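Long-range contacts in aldehyde dehydrogenase (Anabaena variabilis, PDB 4H7N), which probably oxidises aldehydes to carboxylic acids with NAD+: residues E9-R14 / G342-R347; V75-R80 / E163-F168; I115-L120 / S467-F472; S252-G257 / N419-T424; L392-F397 / G414-N419. All blocks are in the same frame, centred on the assembly; numbering follows the deposited sequence.

Contact 1. Residues E9-R14 / G342-R347; sequences EVRNPR and GGWWCR
NH2 of R11 is gripped by two ordered waters that tie the end of strand 8-11 to the β-hairpin formed by strands 338-340 and 343-345. The first water accepts from R11 NH2 and from W344 N and donates to P13 O, 2.8 Å from that carbonyl oxygen. The second accepts from R11 NH2 at 2.8 Å and donates to G342 O, in the turn of the hairpin. Both waters lie at the edge of the guanidinium, in its plane. The R11 chain is extended, with CG anti to the backbone N (chi1 171°), and crosses W344 at about a right angle; NH2 comes within 3.5 Å of W344 CD1, the two planes being only 25° apart. The indole NE1 of W344 turns to E311 for its hydrogen bond. The backbones also close in, P13 O standing 3.5 Å from G343 CA, and a CB on G343 would clash with the carbonyl oxygens of P13 and R14. An Asx turn shapes this bend: N12 OD1 accepts from R14 N, 2.8 Å away and in the plane of the side-chain carbonyl. Beyond it the R14 chain bends at chi3, and NH1 donates to the carbonyls of A296 and G79. The same NH1 lies at the edge of the W345 ring, 3.8 Å from CH2, with guanidinium and indole planes 75° apart.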
# COMPACT_ATOMS: atom_id res chain seq x y z
N GLU A 9 -7.15 -13.96 32.42
CA GLU A 9 -7.84 -13.13 33.38
C GLU A 9 -7.47 -11.69 33.09
O GLU A 9 -6.34 -11.39 32.72
CB GLU A 9 -7.44 -13.52 34.78
CG GLU A 9 -7.89 -14.92 35.14
CD GLU A 9 -7.64 -15.23 36.61
OE1 GLU A 9 -6.48 -15.51 36.98
OE2 GLU A 9 -8.60 -15.12 37.39
N VAL A 10 -8.43 -10.79 33.26
CA VAL A 10 -8.27 -9.43 32.75
C VAL A 10 -8.36 -8.50 33.94
O VAL A 10 -9.33 -8.56 34.71
CB VAL A 10 -9.32 -9.09 31.69
CG1 VAL A 10 -9.21 -7.65 31.21
CG2 VAL A 10 -9.24 -10.04 30.51
N ARG A 11 -7.32 -7.69 34.10
CA ARG A 11 -7.23 -6.73 35.19
C ARG A 11 -8.15 -5.52 34.98
O ARG A 11 -8.33 -5.01 33.87
CB ARG A 11 -5.75 -6.33 35.33
CG ARG A 11 -5.44 -5.18 36.26
CD ARG A 11 -3.94 -5.03 36.41
NE ARG A 11 -3.57 -3.93 37.27
CZ ARG A 11 -3.65 -2.63 36.94
NH1 ARG A 11 -4.09 -2.25 35.75
NH2 ARG A 11 -3.30 -1.71 37.79
N ASN A 12 -8.77 -5.10 36.05
CA ASN A 12 -9.52 -3.87 36.12
C ASN A 12 -8.52 -2.76 36.45
O ASN A 12 -7.81 -2.82 37.46
CB ASN A 12 -10.55 -3.99 37.23
CG ASN A 12 -11.40 -2.75 37.41
OD1 ASN A 12 -10.93 -1.64 37.49
ND2 ASN A 12 -12.68 -2.98 37.59
N PRO A 13 -8.45 -1.75 35.59
CA PRO A 13 -7.46 -0.69 35.76
C PRO A 13 -7.70 0.27 36.95
O PRO A 13 -6.78 0.92 37.39
CB PRO A 13 -7.55 0.05 34.43
CG PRO A 13 -8.96 -0.10 34.03
CD PRO A 13 -9.26 -1.54 34.38
N ARG A 14 -8.93 0.34 37.45
CA ARG A 14 -9.22 1.16 38.64
C ARG A 14 -8.87 0.43 39.92
O ARG A 14 -8.29 1.01 40.84
CB ARG A 14 -10.69 1.59 38.69
CG ARG A 14 -11.07 2.54 37.59
CD ARG A 14 -12.45 3.19 37.77
NE ARG A 14 -12.44 3.95 38.97
CZ ARG A 14 -12.10 5.23 39.09
NH1 ARG A 14 -11.83 6.01 38.05
NH2 ARG A 14 -12.06 5.73 40.29
N GLY A 342 -5.75 0.44 44.41
CA GLY A 342 -5.32 -0.73 43.66
C GLY A 342 -4.97 -0.44 42.21
O GLY A 342 -4.44 -1.30 41.51
N GLY A 343 -5.30 0.76 41.73
CA GLY A 343 -4.96 1.19 40.37
C GLY A 343 -3.68 2.00 40.29
O GLY A 343 -3.20 2.48 41.30
N TRP A 344 -3.13 2.16 39.10
CA TRP A 344 -1.95 3.01 38.89
C TRP A 344 -2.40 4.33 38.28
O TRP A 344 -3.23 4.37 37.36
CB TRP A 344 -0.95 2.36 37.92
CG TRP A 344 -0.18 1.20 38.48
CD1 TRP A 344 -0.25 -0.10 38.07
CD2 TRP A 344 0.80 1.24 39.53
NE1 TRP A 344 0.60 -0.87 38.81
CE2 TRP A 344 1.26 -0.08 39.72
CE3 TRP A 344 1.32 2.26 40.34
CZ2 TRP A 344 2.23 -0.42 40.67
CZ3 TRP A 344 2.27 1.94 41.29
CH2 TRP A 344 2.72 0.60 41.45
N TRP A 345 -1.77 5.40 38.74
CA TRP A 345 -2.10 6.76 38.38
C TRP A 345 -0.86 7.63 38.23
O TRP A 345 0.19 7.37 38.84
CB TRP A 345 -2.98 7.39 39.47
CG TRP A 345 -4.17 6.58 39.82
CD1 TRP A 345 -4.21 5.51 40.66
CD2 TRP A 345 -5.50 6.80 39.37
NE1 TRP A 345 -5.49 5.02 40.75
CE2 TRP A 345 -6.31 5.80 39.98
CE3 TRP A 345 -6.10 7.74 38.53
CZ2 TRP A 345 -7.66 5.71 39.76
CZ3 TRP A 345 -7.47 7.66 38.34
CH2 TRP A 345 -8.23 6.64 38.95
N CYS A 346 -0.98 8.64 37.37
CA CYS A 346 0.03 9.70 37.24
C CYS A 346 -0.70 10.98 36.92
O CYS A 346 -1.56 11.04 36.01
CB CYS A 346 1.01 9.40 36.11
SG CYS A 346 2.45 10.55 36.10
N ARG A 347 -0.33 12.03 37.62
CA ARG A 347 -0.90 13.33 37.34
C ARG A 347 -0.15 14.01 36.21
O ARG A 347 1.01 13.70 35.93
CB ARG A 347 -0.85 14.24 38.57
CG ARG A 347 -1.76 13.83 39.70
CD ARG A 347 -1.59 14.75 40.90
NE ARG A 347 -2.79 14.65 41.72
CZ ARG A 347 -3.00 13.76 42.68
NH1 ARG A 347 -2.06 12.87 43.00
NH2 ARG A 347 -4.16 13.76 43.32
O HOH W 1 -4.14 0.86 36.61
O HOH W 2 -2.53 -2.42 40.37

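Contact 2. Residues V75-R80 / E163-F168; sequences VNDTGR and EIAPRF
D77 and R167 form the tight, buried part of this contact, a salt bridge reinforced by two backbone N-H groups. OD1 of D77 takes two bonds: R167 N approaches its syn lone pair at 2.8 Å, and R167 NH1 meets it on the anti side, also at 2.8 Å and within the guanidinium plane. R167 CG is anti to the carbonyl carbon (chi1 -51°), and the chain runs extended to NE past D77 and N76. D77 OD2 accepts from F168 N at 2.8 Å, with the donor 23° out of the carboxylate plane. Three N-H donors hold the carboxylate, and the cationic partner is likely to keep it ionised. The N76 side is looser: ND2 lies over one face of the R167 guanidinium, toward its rim, 3.3 Å from NE without a bond because both are donors. A water bridges N76 OD1 to R167 NE, another links R167 NH1 to the D77 and I164 carbonyls, and D19 pairs with R167 NH2 as well as N76 ND2. The last turn of helix 67-78, before G79 and its positive phi, is thereby fastened to the loop between strand 156-161 and helix 169-176; strands 8-11 and 18-22 flank R167, and helix 139-144 packs on F168.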
# COMPACT_ATOMS: atom_id res chain seq x y z
N VAL A 75 -16.36 2.15 30.50
CA VAL A 75 -15.87 2.68 31.80
C VAL A 75 -15.03 1.59 32.53
O VAL A 75 -13.95 1.85 33.05
CB VAL A 75 -17.02 3.10 32.72
CG1 VAL A 75 -16.57 3.28 34.16
CG2 VAL A 75 -17.67 4.36 32.22
N ASN A 76 -15.56 0.38 32.58
CA ASN A 76 -14.87 -0.74 33.22
C ASN A 76 -13.50 -0.97 32.53
O ASN A 76 -12.50 -1.21 33.23
CB ASN A 76 -15.75 -1.99 33.13
CG ASN A 76 -15.40 -3.08 34.15
OD1 ASN A 76 -16.25 -3.96 34.43
ND2 ASN A 76 -14.17 -3.08 34.68
N ASP A 77 -13.46 -0.92 31.20
CA ASP A 77 -12.20 -1.15 30.47
C ASP A 77 -11.17 -0.06 30.72
O ASP A 77 -9.98 -0.32 30.75
CB ASP A 77 -12.41 -1.21 28.93
CG ASP A 77 -12.88 -2.58 28.40
OD1 ASP A 77 -12.46 -3.67 28.90
OD2 ASP A 77 -13.62 -2.58 27.37
N THR A 78 -11.62 1.19 30.79
CA THR A 78 -10.73 2.37 30.73
C THR A 78 -10.58 3.12 32.01
O THR A 78 -9.64 3.89 32.18
CB THR A 78 -11.19 3.39 29.68
OG1 THR A 78 -12.50 3.93 29.98
CG2 THR A 78 -11.22 2.75 28.26
N GLY A 79 -11.52 2.91 32.94
CA GLY A 79 -11.48 3.63 34.19
C GLY A 79 -11.95 5.07 34.19
O GLY A 79 -11.73 5.81 35.16
N ARG A 80 -12.51 5.53 33.07
CA ARG A 80 -12.93 6.90 32.97
C ARG A 80 -14.26 7.03 32.26
O ARG A 80 -14.63 6.17 31.45
CB ARG A 80 -11.84 7.81 32.30
CG ARG A 80 -11.07 7.25 31.10
CD ARG A 80 -11.90 7.03 29.86
NE ARG A 80 -11.04 6.72 28.71
CZ ARG A 80 -11.43 6.22 27.55
NH1 ARG A 80 -10.52 6.06 26.59
NH2 ARG A 80 -12.71 5.89 27.30
N GLU A 163 -6.30 -7.74 24.75
CA GLU A 163 -6.65 -8.44 25.95
C GLU A 163 -6.63 -7.55 27.19
O GLU A 163 -7.25 -7.90 28.20
CB GLU A 163 -5.70 -9.63 26.14
CG GLU A 163 -4.30 -9.30 26.61
CD GLU A 163 -3.31 -8.83 25.54
OE1 GLU A 163 -3.64 -8.56 24.35
OE2 GLU A 163 -2.16 -8.65 25.94
N ILE A 164 -5.94 -6.42 27.11
CA ILE A 164 -5.93 -5.45 28.23
C ILE A 164 -7.27 -4.71 28.41
O ILE A 164 -7.57 -4.26 29.50
CB ILE A 164 -4.77 -4.43 28.05
CG1 ILE A 164 -3.40 -5.13 27.93
CG2 ILE A 164 -4.78 -3.43 29.16
CD1 ILE A 164 -2.98 -5.97 29.12
N ALA A 165 -8.08 -4.62 27.35
CA ALA A 165 -9.35 -3.86 27.42
C ALA A 165 -10.41 -4.44 26.47
O ALA A 165 -10.68 -3.87 25.41
CB ALA A 165 -9.09 -2.42 27.07
N PRO A 166 -10.96 -5.61 26.80
CA PRO A 166 -11.80 -6.36 25.88
C PRO A 166 -13.29 -6.30 26.21
O PRO A 166 -14.11 -6.82 25.46
CB PRO A 166 -11.29 -7.79 26.07
CG PRO A 166 -11.05 -7.81 27.56
CD PRO A 166 -10.55 -6.43 27.94
N ARG A 167 -13.66 -5.70 27.32
CA ARG A 167 -15.05 -5.86 27.82
C ARG A 167 -16.11 -5.15 26.98
O ARG A 167 -17.26 -5.59 26.94
CB ARG A 167 -15.17 -5.36 29.25
CG ARG A 167 -14.16 -5.91 30.22
CD ARG A 167 -14.36 -5.19 31.53
NE ARG A 167 -13.35 -5.50 32.52
CZ ARG A 167 -12.07 -5.12 32.48
NH1 ARG A 167 -11.56 -4.45 31.46
NH2 ARG A 167 -11.28 -5.39 33.50
N PHE A 168 -15.70 -4.13 26.22
CA PHE A 168 -16.65 -3.34 25.41
C PHE A 168 -17.27 -4.16 24.31
O PHE A 168 -18.29 -3.78 23.79
CB PHE A 168 -15.98 -2.12 24.81
CG PHE A 168 -15.03 -2.46 23.69
CD1 PHE A 168 -13.74 -2.88 23.95
CD2 PHE A 168 -15.44 -2.37 22.37
CE1 PHE A 168 -12.87 -3.18 22.92
CE2 PHE A 168 -14.57 -2.68 21.32
CZ PHE A 168 -13.28 -3.07 21.60
O HOH W 3 -15.42 -6.84 34.12
O HOH W 4 -9.10 -2.81 31.15

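Contact 3. Residues I115-L120 / S467-F472; sequences IPFIAL and SDPWWF
The turn between strands 109-112 and 118-134, at the far end of the chain's long β-arm, meets the C-terminal tail through F117, I115 and W470. I115 to I118 and D468 to W471 each form a type I β turn, and the side chains reach from one turn to the other. F117 has CG between its backbone N and carbonyl carbon (chi1 51°), and its ring meets W470 tip to tip, CE1 lying 4.0 Å from CH2. F117 CZ touches P469 CD at 3.8 Å, and CE1 comes within 3.4 Å of D468 OD1, an oxygen whose charge is paired with K462. I115 supports the cluster twice, with CG2 over the centre of the F117 ring and CD1 3.9 Å from W470 CH2. An alanine in place of F117 would probably open a gap between the two turns, leaving P469 CD without its aromatic neighbour and I115 CG2 without the ring it covers. Within the tail, D468 CB lies over one face of the W470 indole, toward the rim. Strand 454-462 runs antiparallel to strand 118-134 and leads into the tail, whose W470 ring also meets W256 of the second subunit.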
# COMPACT_ATOMS: atom_id res chain seq x y z
N ILE A 115 -8.19 5.04 -27.70
CA ILE A 115 -8.45 4.27 -28.91
C ILE A 115 -9.97 4.23 -29.15
O ILE A 115 -10.73 3.85 -28.25
CB ILE A 115 -7.81 2.87 -28.78
CG1 ILE A 115 -6.31 3.04 -28.56
CG2 ILE A 115 -8.10 2.02 -30.00
CD1 ILE A 115 -5.53 1.77 -28.66
N PRO A 116 -10.42 4.63 -30.36
CA PRO A 116 -11.86 4.83 -30.47
C PRO A 116 -12.68 3.55 -30.40
O PRO A 116 -13.84 3.64 -30.09
CB PRO A 116 -12.06 5.55 -31.83
CG PRO A 116 -10.77 5.44 -32.53
CD PRO A 116 -9.69 5.04 -31.57
N PHE A 117 -12.10 2.38 -30.70
CA PHE A 117 -12.86 1.12 -30.63
C PHE A 117 -12.60 0.31 -29.35
O PHE A 117 -12.99 -0.86 -29.26
CB PHE A 117 -12.58 0.24 -31.84
CG PHE A 117 -11.13 0.01 -32.12
CD1 PHE A 117 -10.45 -1.07 -31.56
CD2 PHE A 117 -10.42 0.85 -32.98
CE1 PHE A 117 -9.11 -1.29 -31.83
CE2 PHE A 117 -9.09 0.64 -33.26
CZ PHE A 117 -8.42 -0.44 -32.68
N ILE A 118 -11.93 0.92 -28.38
CA ILE A 118 -11.76 0.34 -27.08
C ILE A 118 -12.39 1.23 -26.01
O ILE A 118 -11.99 2.41 -25.82
CB ILE A 118 -10.26 0.15 -26.67
CG1 ILE A 118 -9.44 -0.65 -27.70
CG2 ILE A 118 -10.16 -0.53 -25.31
CD1 ILE A 118 -9.92 -2.07 -27.95
N ALA A 119 -13.33 0.65 -25.27
CA ALA A 119 -14.02 1.30 -24.17
C ALA A 119 -13.50 0.74 -22.83
O ALA A 119 -13.05 -0.39 -22.77
CB ALA A 119 -15.50 1.05 -24.29
N LEU A 120 -13.63 1.50 -21.76
CA LEU A 120 -13.12 1.14 -20.46
C LEU A 120 -14.25 1.18 -19.43
O LEU A 120 -14.98 2.18 -19.34
CB LEU A 120 -12.01 2.13 -20.06
CG LEU A 120 -11.52 2.00 -18.61
CD1 LEU A 120 -10.74 0.71 -18.38
CD2 LEU A 120 -10.66 3.21 -18.24
N SER A 467 -10.00 -6.41 -37.31
CA SER A 467 -8.74 -6.70 -36.66
C SER A 467 -8.17 -5.49 -35.94
O SER A 467 -8.28 -4.37 -36.42
CB SER A 467 -7.71 -7.14 -37.69
OG SER A 467 -8.10 -8.37 -38.22
N ASP A 468 -7.59 -5.74 -34.77
CA ASP A 468 -6.77 -4.74 -34.12
C ASP A 468 -5.54 -4.56 -35.01
O ASP A 468 -4.97 -5.55 -35.51
CB ASP A 468 -6.33 -5.20 -32.73
CG ASP A 468 -7.44 -5.13 -31.68
OD1 ASP A 468 -8.52 -4.59 -31.96
OD2 ASP A 468 -7.20 -5.60 -30.53
N PRO A 469 -5.10 -3.30 -35.20
CA PRO A 469 -3.98 -3.09 -36.12
C PRO A 469 -2.67 -3.74 -35.69
O PRO A 469 -1.83 -3.99 -36.53
CB PRO A 469 -3.83 -1.55 -36.19
CG PRO A 469 -4.68 -0.98 -35.10
CD PRO A 469 -5.64 -2.05 -34.63
N TRP A 470 -2.51 -4.02 -34.39
CA TRP A 470 -1.28 -4.60 -33.87
C TRP A 470 -1.21 -6.13 -33.95
O TRP A 470 -0.15 -6.71 -33.73
CB TRP A 470 -1.05 -4.16 -32.42
CG TRP A 470 -2.23 -4.26 -31.52
CD1 TRP A 470 -2.59 -5.34 -30.78
CD2 TRP A 470 -3.22 -3.25 -31.27
NE1 TRP A 470 -3.75 -5.07 -30.08
CE2 TRP A 470 -4.13 -3.79 -30.33
CE3 TRP A 470 -3.41 -1.94 -31.74
CZ2 TRP A 470 -5.24 -3.06 -29.85
CZ3 TRP A 470 -4.51 -1.22 -31.28
CH2 TRP A 470 -5.42 -1.79 -30.34
N TRP A 471 -2.32 -6.79 -34.27
CA TRP A 471 -2.30 -8.23 -34.48
C TRP A 471 -1.40 -8.67 -35.68
O TRP A 471 -0.89 -7.85 -36.40
CB TRP A 471 -3.72 -8.77 -34.70
CG TRP A 471 -4.58 -8.66 -33.54
CD1 TRP A 471 -4.20 -8.36 -32.27
CD2 TRP A 471 -5.99 -8.85 -33.51
NE1 TRP A 471 -5.30 -8.33 -31.46
CE2 TRP A 471 -6.41 -8.62 -32.20
CE3 TRP A 471 -6.95 -9.18 -34.47
CZ2 TRP A 471 -7.75 -8.71 -31.80
CZ3 TRP A 471 -8.30 -9.27 -34.07
CH2 TRP A 471 -8.68 -9.03 -32.75
N PHE A 472 -1.20 -9.96 -35.84
CA PHE A 472 -0.37 -10.47 -36.92
C PHE A 472 -1.19 -10.64 -38.21
O PHE A 472 -0.64 -11.07 -39.20
CB PHE A 472 0.28 -11.79 -36.53
CG PHE A 472 1.23 -11.70 -35.34
CD1 PHE A 472 2.41 -11.00 -35.44
CD2 PHE A 472 0.94 -12.34 -34.16
CE1 PHE A 472 3.27 -10.90 -34.34
CE2 PHE A 472 1.82 -12.29 -33.08
CZ PHE A 472 2.98 -11.56 -33.17

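Contact 4. Residues S252-G257 / N419-T424; sequences SAILWG and NDAALT
Segment 419-424, an irregular run after strand 415-418, passes close along helix 247-259, with CA of A253 5.5 Å from CA of A421 and CA of G257 5.3 Å from CA of A422. Small side chains make this closeness possible. A253 and G257 lie one turn apart on the helix, and CB of A421 fits against A253, 3.7 Å from its carbonyl O. A422, held at positive phi, directs its CB to G257 CA at 4.0 Å; a CB on that glycine would come tight against A421 CB and be crowded by A253 O. W256 closes the side of the contact: with CG anti to the backbone N (chi1 -179°), its ring brings CZ3 within 4.0 Å of A422 CB, and A422 O lies at the indole edge. D420 OD1 accepts from A421 N at 2.7 Å and rests 3.7 Å from A253 CB. Its other oxygen, OD2, is close to OD2 of D468 of the second subunit, so one of the two carboxylates may be partly protonated. W256 also meets the rings of W471 and F472 of that subunit. Helix and loop pack together in the α/β domain built on the sheet of strands 237-241, 269-275 and 393-397, here receiving the partner's C-terminal tail.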
# COMPACT_ATOMS: atom_id res chain seq x y z
N SER A 252 -3.32 26.05 26.71
CA SER A 252 -4.50 25.20 26.83
C SER A 252 -4.46 24.04 25.79
O SER A 252 -4.81 22.90 26.10
CB SER A 252 -5.81 25.99 26.67
OG SER A 252 -6.01 26.97 27.69
N ALA A 253 -4.04 24.32 24.56
CA ALA A 253 -4.07 23.31 23.51
C ALA A 253 -3.05 22.19 23.81
O ALA A 253 -3.36 21.02 23.63
CB ALA A 253 -3.76 23.93 22.17
N ILE A 254 -1.86 22.59 24.23
CA ILE A 254 -0.76 21.64 24.48
C ILE A 254 -1.07 20.80 25.73
O ILE A 254 -0.84 19.59 25.75
CB ILE A 254 0.58 22.36 24.57
CG1 ILE A 254 0.98 22.78 23.14
CG2 ILE A 254 1.64 21.50 25.25
CD1 ILE A 254 2.04 23.84 23.06
N LEU A 255 -1.68 21.43 26.74
CA LEU A 255 -2.08 20.65 27.91
C LEU A 255 -3.08 19.56 27.52
O LEU A 255 -2.94 18.38 27.90
CB LEU A 255 -2.65 21.58 28.98
CG LEU A 255 -3.24 20.84 30.17
CD1 LEU A 255 -2.15 20.08 30.90
CD2 LEU A 255 -4.01 21.80 31.05
N TRP A 256 -4.09 19.93 26.76
CA TRP A 256 -5.12 18.97 26.32
C TRP A 256 -4.48 17.87 25.46
O TRP A 256 -4.67 16.68 25.67
CB TRP A 256 -6.27 19.67 25.60
CG TRP A 256 -7.31 18.69 25.19
CD1 TRP A 256 -8.29 18.14 25.99
CD2 TRP A 256 -7.43 18.05 23.93
NE1 TRP A 256 -9.03 17.23 25.28
CE2 TRP A 256 -8.52 17.15 24.01
CE3 TRP A 256 -6.75 18.19 22.72
CZ2 TRP A 256 -8.92 16.36 22.93
CZ3 TRP A 256 -7.13 17.39 21.65
CH2 TRP A 256 -8.20 16.48 21.76
N GLY A 257 -3.69 18.29 24.50
CA GLY A 257 -3.04 17.37 23.63
C GLY A 257 -2.10 16.43 24.36
O GLY A 257 -2.01 15.28 23.97
N ASN A 419 -1.54 26.38 15.10
CA ASN A 419 -2.16 27.20 16.16
C ASN A 419 -3.15 26.44 17.00
O ASN A 419 -3.99 27.00 17.64
CB ASN A 419 -2.72 28.49 15.56
CG ASN A 419 -1.60 29.37 15.10
OD1 ASN A 419 -0.52 29.28 15.64
ND2 ASN A 419 -1.84 30.19 14.09
N ASP A 420 -2.96 25.13 17.00
CA ASP A 420 -3.69 24.18 17.81
C ASP A 420 -2.85 22.91 17.95
O ASP A 420 -1.76 22.82 17.35
CB ASP A 420 -5.01 23.86 17.15
CG ASP A 420 -6.09 23.53 18.13
OD1 ASP A 420 -5.78 22.97 19.22
OD2 ASP A 420 -7.27 23.80 17.77
N ALA A 421 -3.30 21.95 18.77
CA ALA A 421 -2.55 20.70 18.95
C ALA A 421 -3.46 19.51 18.93
O ALA A 421 -4.61 19.59 19.39
CB ALA A 421 -1.75 20.72 20.26
N ALA A 422 -2.93 18.41 18.38
CA ALA A 422 -3.60 17.12 18.32
C ALA A 422 -4.93 17.12 17.62
O ALA A 422 -5.84 16.38 18.03
CB ALA A 422 -3.76 16.56 19.74
N LEU A 423 -5.08 17.92 16.58
CA LEU A 423 -6.39 18.05 15.95
C LEU A 423 -6.85 16.78 15.33
O LEU A 423 -8.07 16.52 15.32
CB LEU A 423 -6.45 19.20 14.94
CG LEU A 423 -6.51 20.55 15.63
CD1 LEU A 423 -6.24 21.66 14.65
CD2 LEU A 423 -7.87 20.74 16.31
N THR A 424 -5.91 15.89 14.94
CA THR A 424 -6.35 14.63 14.35
C THR A 424 -7.04 13.73 15.34
O THR A 424 -7.72 12.81 14.95
CB THR A 424 -5.26 13.83 13.64
OG1 THR A 424 -4.28 13.40 14.58
CG2 THR A 424 -4.62 14.72 12.58

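Contact 5. Residues L392-F397 / G414-N419; sequences LSAAVF and GAISIN
A394 and V396 join strand 393-397 to A415, S417 and N419 in a parallel β ladder, part of a β-α-β unit. Among the backbone hydrogen bonds, A394 N gives to A415 O and S417 N returns to A394 O at 2.8 Å; V396 N then gives to S417 O at 2.9 Å. The last rung, N419 N to V396 O, is nearly straight at 177°. At the other end, L392 O receives only weak bonds from G414 N and A415 N; the L392 side chain is about 4 Å from that of E232, a predicted active-site residue. CA-H...O contacts add to the ladder, as where A395 CA lies 3.2 Å from S417 O. The apolar contacts are carried by I416: CD1 touches A394 CB at 3.7 Å and CG2 meets V396 CG2. With CG anti to the carbonyl carbon (chi1 -65°), F397 brings the CD2-CE2 side of its ring to the N419 backbone, CE2 being 3.4 Å from N419 C, and also touches A253 and I254 of helix 247-259. N419 OD1 accepts from A398 N. An alanine at F397 would probably leave the N419 backbone uncovered on this side and open a gap toward A253 and I254. Helix 401-408 covers V396, I416 and I418; strand 237-241 pairs with strand 393-397, and a strand of the second subunit pairs in parallel with 415-418, extending the sheet across the interface.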
# COMPACT_ATOMS: atom_id res chain seq x y z
N LEU A 392 4.36 10.77 13.11
CA LEU A 392 2.94 10.68 13.00
C LEU A 392 2.33 12.09 12.86
O LEU A 392 1.67 12.38 11.85
CB LEU A 392 2.35 9.96 14.25
CG LEU A 392 0.92 9.50 14.13
CD1 LEU A 392 0.70 8.51 12.99
CD2 LEU A 392 0.39 8.85 15.41
N SER A 393 2.52 12.93 13.89
CA SER A 393 1.97 14.29 13.83
C SER A 393 2.87 15.29 14.53
O SER A 393 3.85 14.93 15.16
CB SER A 393 0.58 14.34 14.51
OG SER A 393 0.06 13.04 14.78
N ALA A 394 2.42 16.54 14.53
CA ALA A 394 3.09 17.64 15.21
C ALA A 394 2.17 18.86 15.31
O ALA A 394 1.12 18.92 14.69
CB ALA A 394 4.38 18.03 14.50
N ALA A 395 2.59 19.83 16.08
CA ALA A 395 1.87 21.10 16.19
C ALA A 395 2.84 22.28 16.13
O ALA A 395 3.94 22.19 16.70
CB ALA A 395 1.07 21.13 17.46
N VAL A 396 2.42 23.38 15.51
CA VAL A 396 3.20 24.61 15.50
C VAL A 396 2.28 25.76 15.81
O VAL A 396 1.22 25.88 15.20
CB VAL A 396 3.82 24.87 14.11
CG1 VAL A 396 4.69 26.11 14.15
CG2 VAL A 396 4.67 23.66 13.65
N PHE A 397 2.73 26.64 16.71
CA PHE A 397 2.00 27.81 17.15
C PHE A 397 2.80 29.04 16.82
O PHE A 397 4.01 29.14 17.12
CB PHE A 397 1.75 27.80 18.65
CG PHE A 397 0.87 26.70 19.13
CD1 PHE A 397 1.39 25.44 19.34
CD2 PHE A 397 -0.48 26.93 19.37
CE1 PHE A 397 0.58 24.41 19.75
CE2 PHE A 397 -1.30 25.91 19.83
CZ PHE A 397 -0.75 24.65 20.02
N GLY A 414 2.97 13.39 9.24
CA GLY A 414 1.83 13.34 8.34
C GLY A 414 0.79 14.43 8.55
O GLY A 414 0.21 14.92 7.59
N ALA A 415 0.52 14.77 9.80
CA ALA A 415 -0.52 15.79 10.09
C ALA A 415 -0.01 16.86 11.06
O ALA A 415 0.41 16.53 12.17
CB ALA A 415 -1.77 15.12 10.61
N ILE A 416 0.04 18.10 10.62
CA ILE A 416 0.53 19.12 11.48
C ILE A 416 -0.63 20.03 11.85
O ILE A 416 -1.29 20.62 11.00
CB ILE A 416 1.65 19.95 10.86
CG1 ILE A 416 2.67 19.06 10.10
CG2 ILE A 416 2.26 20.91 11.87
CD1 ILE A 416 3.54 18.22 10.95
N SER A 417 -0.81 20.18 13.14
CA SER A 417 -1.81 21.15 13.66
C SER A 417 -1.18 22.52 13.74
O SER A 417 -0.04 22.63 14.16
CB SER A 417 -2.29 20.69 15.04
OG SER A 417 -3.08 19.50 14.96
N ILE A 418 -1.93 23.56 13.33
CA ILE A 418 -1.43 24.87 13.19
C ILE A 418 -2.23 25.81 14.11
O ILE A 418 -3.46 25.96 13.96
CB ILE A 418 -1.56 25.37 11.72
CG1 ILE A 418 -0.82 24.43 10.74
CG2 ILE A 418 -1.00 26.76 11.64
CD1 ILE A 418 0.69 24.40 10.90
N ASN A 419 -1.54 26.38 15.10
CA ASN A 419 -2.16 27.20 16.16
C ASN A 419 -3.15 26.44 17.00
O ASN A 419 -3.99 27.00 17.64
CB ASN A 419 -2.72 28.49 15.56
CG ASN A 419 -1.60 29.37 15.10
OD1 ASN A 419 -0.52 29.28 15.64
ND2 ASN A 419 -1.84 30.19 14.09

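Contacts 1 and 2 are neighbours, their centres about 10 Å apart, joined where R11 O meets R167 NH2; contact 2 is nested in the chain loop that contact 1 closes. Contacts 4 and 5 form a second pair, with about 9 Å between centres, sharing N419 and linked by L423 N and S417 OG, with contact 5 nested inside contact 4. Contact 3 stands apart at the end of the β-arm, its centre about 57 Å from that of contact 4 within one chain. Across the dimer that distance closes: the tail of contact 3 packs on W256 of the other subunit's contact 4, and contact 5 extends its sheet with a partner strand.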